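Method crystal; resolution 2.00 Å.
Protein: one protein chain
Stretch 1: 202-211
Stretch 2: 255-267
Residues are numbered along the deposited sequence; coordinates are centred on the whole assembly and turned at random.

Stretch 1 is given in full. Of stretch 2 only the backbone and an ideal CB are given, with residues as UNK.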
ATOM      1  N   PRO A 202     -34.639  -1.678 -15.190  1.00 31.64           N
ATOM      2  CA  PRO A 202     -35.265  -1.489 -13.869  1.00 28.30           C
ATOM      3  C   PRO A 202     -35.310  -0.018 -13.433  1.00 25.55           C
ATOM      4  O   PRO A 202     -36.161   0.383 -12.627  1.00 28.27           O
ATOM      5  CB  PRO A 202     -34.346  -2.285 -12.931  1.00 29.58           C
ATOM      6  CG  PRO A 202     -33.746  -3.324 -13.789  1.00 32.15           C
ATOM      7  CD  PRO A 202     -33.606  -2.727 -15.170  1.00 29.33           C
ATOM      8  N   GLU A 203     -34.380   0.772 -13.947  1.00 27.80           N
ATOM      9  CA  GLU A 203     -34.337   2.196 -13.649  1.00 28.84           C
ATOM     10  C   GLU A 203     -35.659   2.896 -13.975  1.00 32.44           C
ATOM     11  O   GLU A 203     -36.026   3.875 -13.319  1.00 29.86           O
ATOM     12  CB  GLU A 203     -33.168   2.871 -14.376  1.00 36.31           C
ATOM     13  CG  GLU A 203     -33.088   4.363 -14.093  1.00 39.50           C
ATOM     14  CD  GLU A 203     -31.729   4.959 -14.408  1.00 46.55           C
ATOM     15  OE1 GLU A 203     -30.782   4.193 -14.701  1.00 46.47           O
ATOM     16  OE2 GLU A 203     -31.614   6.203 -14.359  1.00 45.14           O
ATOM     17  N   ASN A 204     -36.376   2.382 -14.976  1.00 31.31           N
ATOM     18  CA  ASN A 204     -37.654   2.958 -15.413  1.00 31.22           C
ATOM     19  C   ASN A 204     -38.771   2.924 -14.360  1.00 32.38           C
ATOM     20  O   ASN A 204     -39.769   3.633 -14.496  1.00 31.30           O
ATOM     21  CB  ASN A 204     -38.167   2.235 -16.666  1.00 34.17           C
ATOM     22  CG  ASN A 204     -37.281   2.454 -17.901  1.00 41.55           C
ATOM     23  OD1 ASN A 204     -36.349   3.262 -17.894  1.00 39.85           O
ATOM     24  ND2 ASN A 204     -37.588   1.728 -18.974  1.00 37.70           N
ATOM     25  N   LYS A 205     -38.632   2.069 -13.346  1.00 27.10           N
ATOM     26  CA  LYS A 205     -39.669   1.904 -12.316  1.00 27.33           C
ATOM     27  C   LYS A 205     -39.357   2.656 -11.011  1.00 30.74           C
ATOM     28  O   LYS A 205     -40.184   2.702 -10.085  1.00 29.48           O
ATOM     29  CB  LYS A 205     -39.871   0.417 -11.988  1.00 29.35           C
ATOM     30  CG  LYS A 205     -39.958  -0.480 -13.202  1.00 29.84           C
ATOM     31  CD  LYS A 205     -41.199  -0.169 -14.026  1.00 35.66           C
ATOM     32  CE  LYS A 205     -42.434  -0.890 -13.486  1.00 36.46           C
ATOM     33  NZ  LYS A 205     -43.620  -0.629 -14.372  1.00 38.24           N
ATOM     34  N   VAL A 206     -38.173   3.245 -10.931  1.00 25.64           N
ATOM     35  CA  VAL A 206     -37.742   3.845  -9.662  1.00 25.93           C
ATOM     36  C   VAL A 206     -38.355   5.214  -9.401  1.00 25.91           C
ATOM     37  O   VAL A 206     -38.375   6.083 -10.291  1.00 25.76           O
ATOM     38  CB  VAL A 206     -36.212   3.901  -9.557  1.00 25.85           C
ATOM     39  CG1 VAL A 206     -35.793   4.538  -8.218  1.00 27.81           C
ATOM     40  CG2 VAL A 206     -35.658   2.501  -9.662  1.00 22.81           C
ATOM     41  N   MET A 207     -38.882   5.379  -8.191  1.00 24.40           N
ATOM     42  CA  MET A 207     -39.546   6.599  -7.757  1.00 22.61           C
ATOM     43  C   MET A 207     -38.956   7.100  -6.450  1.00 26.15           C
ATOM     44  O   MET A 207     -38.294   6.357  -5.739  1.00 24.69           O
ATOM     45  CB  MET A 207     -41.030   6.340  -7.484  1.00 27.67           C
ATOM     46  CG  MET A 207     -41.819   5.641  -8.566  1.00 29.96           C
ATOM     47  SD  MET A 207     -43.489   5.254  -7.988  1.00 30.89           S
ATOM     48  CE  MET A 207     -44.181   6.884  -7.785  1.00 41.94           C
ATOM     49  N   ILE A 208     -39.233   8.356  -6.123  1.00 23.23           N
ATOM     50  CA  ILE A 208     -39.066   8.833  -4.754  1.00 23.73           C
ATOM     51  C   ILE A 208     -40.410   9.379  -4.274  1.00 26.14           C
ATOM     52  O   ILE A 208     -41.034  10.223  -4.940  1.00 25.77           O
ATOM     53  CB  ILE A 208     -37.984   9.922  -4.638  1.00 21.65           C
ATOM     54  CG1 ILE A 208     -36.644   9.400  -5.172  1.00 21.66           C
ATOM     55  CG2 ILE A 208     -37.856  10.403  -3.176  1.00 23.21           C
ATOM     56  CD1 ILE A 208     -35.520  10.424  -5.112  1.00 24.89           C
ATOM     57  N   ILE A 209     -40.876   8.877  -3.137  1.00 23.12           N
ATOM     58  CA  ILE A 209     -42.156   9.324  -2.580  1.00 23.46           C
ATOM     59  C   ILE A 209     -41.929   9.826  -1.172  1.00 21.64           C
ATOM     60  O   ILE A 209     -41.274   9.153  -0.374  1.00 22.23           O
ATOM     61  CB  ILE A 209     -43.195   8.174  -2.545  1.00 24.14           C
ATOM     62  CG1 ILE A 209     -43.304   7.531  -3.931  1.00 28.05           C
ATOM     63  CG2 ILE A 209     -44.549   8.669  -2.064  1.00 24.75           C
ATOM     64  CD1 ILE A 209     -44.405   6.500  -4.041  1.00 29.24           C
ATOM     65  N   LEU A 210     -42.462  11.007  -0.873  1.00 22.18           N
ATOM     66  CA  LEU A 210     -42.390  11.562   0.463  1.00 20.88           C
ATOM     67  C   LEU A 210     -43.305  10.807   1.416  1.00 26.49           C
ATOM     68  O   LEU A 210     -44.395  10.377   1.038  1.00 23.72           O
ATOM     69  CB  LEU A 210     -42.743  13.059   0.460  1.00 21.92           C
ATOM     70  CG  LEU A 210     -41.889  13.942  -0.455  1.00 26.08           C
ATOM     71  CD1 LEU A 210     -42.273  15.431  -0.329  1.00 25.82           C
ATOM     72  CD2 LEU A 210     -40.390  13.702  -0.186  1.00 24.37           C
ATOM     73  N   VAL A 211     -42.835  10.640   2.648  1.00 21.34           N
ATOM     74  CA  VAL A 211     -43.646  10.109   3.738  1.00 24.37           C
ATOM     75  C   VAL A 211     -43.390  10.952   4.988  1.00 26.51           C
ATOM     76  O   VAL A 211     -42.262  11.011   5.493  1.00 26.26           O
ATOM     77  CB  VAL A 211     -43.309   8.629   4.051  1.00 22.44           C
ATOM     78  CG1 VAL A 211     -44.104   8.143   5.274  1.00 24.36           C
ATOM     79  CG2 VAL A 211     -43.593   7.750   2.842  1.00 21.51           C
ATOM     80  N   UNK A 255     -45.748  12.315  -4.230  1.00 25.06           N
ATOM     81  CA  UNK A 255     -44.765  11.820  -5.187  1.00 24.32           C
ATOM     82  C   UNK A 255     -43.787  12.936  -5.562  1.00 29.01           C
ATOM     83  O   UNK A 255     -44.199  13.991  -6.055  1.00 24.59           O
ATOM     84  CB  UNK A 255     -45.458  11.272  -6.436  1.00 24.32           C
ATOM     85  N   UNK A 256     -42.499  12.709  -5.303  1.00 28.00           N
ATOM     86  CA  UNK A 256     -41.465  13.686  -5.629  1.00 28.14           C
ATOM     87  C   UNK A 256     -40.865  13.397  -6.992  1.00 28.04           C
ATOM     88  O   UNK A 256     -40.728  14.296  -7.820  1.00 29.65           O
ATOM     89  CB  UNK A 256     -40.370  13.690  -4.560  1.00 28.14           C
ATOM     90  N   UNK A 257     -40.487  12.144  -7.218  1.00 25.19           N
ATOM     91  CA  UNK A 257     -40.025  11.710  -8.531  1.00 27.50           C
ATOM     92  C   UNK A 257     -40.876  10.564  -9.010  1.00 28.53           C
ATOM     93  O   UNK A 257     -40.884   9.499  -8.390  1.00 26.58           O
ATOM     94  CB  UNK A 257     -38.550  11.304  -8.494  1.00 27.50           C
ATOM     95  N   UNK A 258     -41.596  10.779 -10.120  1.00 28.59           N
ATOM     96  CA  UNK A 258     -42.430   9.740 -10.722  1.00 30.04           C
ATOM     97  C   UNK A 258     -41.556   8.609 -11.237  1.00 29.31           C
ATOM     98  O   UNK A 258     -40.352   8.795 -11.458  1.00 27.95           O
ATOM     99  CB  UNK A 258     -43.284  10.313 -11.855  1.00 30.04           C
ATOM    100  N   UNK A 259     -42.167   7.453 -11.461  1.00 29.25           N
ATOM    101  CA  UNK A 259     -41.417   6.285 -11.894  1.00 25.92           C
ATOM    102  C   UNK A 259     -40.509   6.593 -13.079  1.00 31.39           C
ATOM    103  O   UNK A 259     -40.944   7.155 -14.091  1.00 33.38           O
ATOM    104  CB  UNK A 259     -42.379   5.152 -12.257  1.00 25.92           C
ATOM    105  N   UNK A 260     -39.240   6.225 -12.954  1.00 28.16           N
ATOM    106  CA  UNK A 260     -38.294   6.465 -14.023  1.00 31.31           C
ATOM    107  C   UNK A 260     -37.470   7.726 -13.844  1.00 29.70           C
ATOM    108  O   UNK A 260     -36.511   7.957 -14.580  1.00 31.54           O
ATOM    109  CB  UNK A 260     -39.041   6.534 -15.357  1.00 31.31           C
ATOM    110  N   UNK A 261     -37.827   8.545 -12.867  1.00 31.30           N
ATOM    111  CA  UNK A 261     -37.041   9.744 -12.582  1.00 30.81           C
ATOM    112  C   UNK A 261     -36.323   9.657 -11.232  1.00 32.20           C
ATOM    113  O   UNK A 261     -35.424  10.444 -10.953  1.00 29.83           O
ATOM    114  CB  UNK A 261     -37.945  10.978 -12.609  1.00 30.81           C
ATOM    115  N   UNK A 262     -36.722   8.697 -10.399  1.00 31.11           N
ATOM    116  CA  UNK A 262     -36.214   8.603  -9.034  1.00 25.45           C
ATOM    117  C   UNK A 262     -34.728   8.310  -8.906  1.00 26.52           C
ATOM    118  O   UNK A 262     -34.040   8.913  -8.086  1.00 28.17           O
ATOM    119  CB  UNK A 262     -36.990   7.515  -8.289  1.00 25.45           C
ATOM    120  N   UNK A 263     -34.225   7.371  -9.694  1.00 24.66           N
ATOM    121  CA  UNK A 263     -32.828   6.962  -9.571  1.00 27.83           C
ATOM    122  C   UNK A 263     -31.850   8.118  -9.831  1.00 31.94           C
ATOM    123  O   UNK A 263     -30.871   8.293  -9.093  1.00 31.62           O
ATOM    124  CB  UNK A 263     -32.540   5.815 -10.542  1.00 27.83           C
ATOM    125  N   UNK A 264     -32.114   8.907 -10.871  1.00 31.07           N
ATOM    126  CA  UNK A 264     -31.249  10.036 -11.223  1.00 31.27           C
ATOM    127  C   UNK A 264     -31.198  11.094 -10.112  1.00 27.88           C
ATOM    128  O   UNK A 264     -30.156  11.682  -9.848  1.00 27.71           O
ATOM    129  CB  UNK A 264     -31.734  10.677 -12.525  1.00 31.27           C
ATOM    130  N   UNK A 265     -32.325  11.330  -9.455  1.00 25.99           N
ATOM    131  CA  UNK A 265     -32.348  12.285  -8.356  1.00 25.27           C
ATOM    132  C   UNK A 265     -31.618  11.710  -7.133  1.00 28.95           C
ATOM    133  O   UNK A 265     -30.847  12.418  -6.477  1.00 27.66           O
ATOM    134  CB  UNK A 265     -33.790  12.651  -7.998  1.00 25.27           C
ATOM    135  N   UNK A 266     -31.833  10.433  -6.833  1.00 24.25           N
ATOM    136  CA  UNK A 266     -31.154   9.827  -5.673  1.00 27.04           C
ATOM    137  C   UNK A 266     -29.633   9.879  -5.845  1.00 26.35           C
ATOM    138  O   UNK A 266     -28.892  10.257  -4.931  1.00 27.69           O
ATOM    139  CB  UNK A 266     -31.610   8.379  -5.482  1.00 27.04           C
ATOM    140  N   UNK A 267     -29.170   9.503  -7.027  1.00 27.71           N
ATOM    141  CA  UNK A 267     -27.746   9.503  -7.305  1.00 27.92           C
ATOM    142  C   UNK A 267     -27.223  10.923  -7.395  1.00 25.53           C
ATOM    143  O   UNK A 267     -26.058  11.165  -7.134  1.00 29.82           O
ATOM    144  CB  UNK A 267     -27.449   8.742  -8.598  1.00 27.92           C
TER

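Position 255 pairs with Ile 209 in an antiparallel, non-hydrogen-bonded bridge (CA-CA 4.5 Å), so its CB points to the same sheet face as the side chain of Ile 209. The ideal CB lies 4.8 Å from Met 207 CE, leaving room for a medium apolar group, and the extended backbone (-71/121) admits valine, isoleucine or leucine alike. The residue is Val 255, whose CG1 reaches Met 207 CE at 4.0 Å.

At 256 the chain turns a corner (-94/-49). Its N donates to Ile 208 O at 2.9 Å, and the N of 257 donates to the same oxygen at 3.0 Å; this shared acceptor marks a beta bulge. The CB points toward stretch 1, 4.4 Å from Leu 210 CD2, so leucine, isoleucine or methionine would suit. It is Leu 256: CD2 lies 4.0 Å from Ile 208 CG2.

Position 257 closes the hydrogen-bonded bridge with Ile 208, whose N donates to the O of 257 at 3.0 Å. Its CB shares a sheet face with the Ile 208 side chain, and a small or medium apolar group such as alanine, valine or cysteine is reasonable. Cys 257 (chi1 m) places SG 3.9 Å from Ile 208 CD1.

At 258 the CB points away and phi is -66, compatible with many residues, proline included; it is Pro 258.

Position 259 points sideways, its ideal CB 3.8 Å from both Asn 204 O and Met 207 CG. A small side chain fits, and Ala 259 supplies one, its CB 3.7 Å from Met 207 CG.

Position 260 has phi/psi of 97/-9, where a CB would be jammed against the preceding carbonyl; it would also lie 3.1 Å from Asn 204 O. Both point to glycine. Gly 260 donates its N to Val 206 O at 2.8 Å, and its CA makes a CA-H...O contact with Glu 203 O at 3.5 Å.

At 261 the CB points away, so a polar residue is plausible; it is Gln 261.

Position 262 opens the helical segment with ordinary angles (-65/-44), so here stretch 1 sets the limit: an ideal CB would clash with Met 207 C at 2.7 Å and Val 206 O at 2.8 Å. Gly 262 lets the backbones approach, its N donating to Val 206 O at 3.1 Å.

Position 263 faces Glu 203 CG (3.9 Å) and Val 206 CG1 (4.2 Å) from its ideal CB, favouring something small. Ala 263 packs there, while its N donates to water 1, which donates to Glu 203 O.

The sideways CB at 264 lies 4.8 Å from Glu 203 OE2, so a basic residue might be guessed. The end of Lys 264 leads away; its N reaches that carboxylate through water 2.

Positions 265 and 266 point toward Ile 208 CD1, at 4.0 and 4.4 Å from their ideal CBs, inviting apolar groups. Val 265 brings CG1 to 3.8 Å from Ile 208 CD1; Ala 266 stays short.

Position 267 is unconstrained by stretch 1; it is Phe 267.

Stretch 2 (255-267) VLCPAGQGAKVAF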
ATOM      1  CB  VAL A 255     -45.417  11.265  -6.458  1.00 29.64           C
ATOM      2  CG1 VAL A 255     -44.344  10.866  -7.456  1.00 26.77           C
ATOM      3  CG2 VAL A 255     -46.323  10.078  -6.127  1.00 27.38           C
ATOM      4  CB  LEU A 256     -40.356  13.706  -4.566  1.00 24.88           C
ATOM      5  CG  LEU A 256     -39.173  14.645  -4.856  1.00 27.36           C
ATOM      6  CD1 LEU A 256     -39.590  16.108  -4.749  1.00 26.21           C
ATOM      7  CD2 LEU A 256     -37.975  14.368  -3.900  1.00 24.07           C
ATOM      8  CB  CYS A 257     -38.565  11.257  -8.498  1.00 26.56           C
ATOM      9  SG  CYS A 257     -37.466  12.501  -7.790  1.00 28.00           S
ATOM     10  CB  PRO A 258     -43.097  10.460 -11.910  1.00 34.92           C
ATOM     11  CG  PRO A 258     -42.952  11.937 -11.618  1.00 37.41           C
ATOM     12  CD  PRO A 258     -41.657  12.051 -10.870  1.00 30.58           C
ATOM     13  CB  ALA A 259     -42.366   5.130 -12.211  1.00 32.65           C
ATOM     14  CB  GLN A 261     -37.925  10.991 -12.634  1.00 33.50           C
ATOM     15  CG  GLN A 261     -38.362  11.368 -14.060  1.00 38.09           C
ATOM     16  CD  GLN A 261     -39.491  12.384 -14.080  1.00 42.79           C
ATOM     17  OE1 GLN A 261     -39.485  13.356 -13.322  1.00 43.32           O
ATOM     18  NE2 GLN A 261     -40.475  12.158 -14.949  1.00 47.22           N
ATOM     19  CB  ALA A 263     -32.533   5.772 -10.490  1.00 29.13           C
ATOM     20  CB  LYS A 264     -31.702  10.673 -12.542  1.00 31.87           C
ATOM     21  CG  LYS A 264     -31.139  12.070 -12.796  1.00 40.25           C
ATOM     22  CD  LYS A 264     -31.976  12.849 -13.831  1.00 47.57           C
ATOM     23  CE  LYS A 264     -31.234  14.088 -14.348  1.00 53.83           C
ATOM     24  NZ  LYS A 264     -32.093  14.969 -15.198  1.00 54.83           N
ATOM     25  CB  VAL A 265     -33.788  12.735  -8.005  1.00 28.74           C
ATOM     26  CG1 VAL A 265     -33.821  13.479  -6.670  1.00 24.43           C
ATOM     27  CG2 VAL A 265     -34.364  13.608  -9.121  1.00 24.81           C
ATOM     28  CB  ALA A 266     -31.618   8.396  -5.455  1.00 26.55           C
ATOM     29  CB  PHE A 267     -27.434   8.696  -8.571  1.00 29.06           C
ATOM     30  CG  PHE A 267     -27.577   7.210  -8.376  1.00 36.79           C
ATOM     31  CD1 PHE A 267     -27.041   6.598  -7.262  1.00 35.81           C
ATOM     32  CD2 PHE A 267     -28.244   6.429  -9.299  1.00 41.77           C
ATOM     33  CE1 PHE A 267     -27.166   5.225  -7.058  1.00 40.59           C
ATOM     34  CE2 PHE A 267     -28.375   5.064  -9.105  1.00 44.38           C
ATOM     35  CZ  PHE A 267     -27.834   4.462  -7.978  1.00 41.28           C
TER
HETATM   36  O   HOH W   1     -35.427   6.154 -12.066  1.00 29.27           O
HETATM   37  O   HOH W   2     -33.541   7.952 -13.220  1.00 34.79           O
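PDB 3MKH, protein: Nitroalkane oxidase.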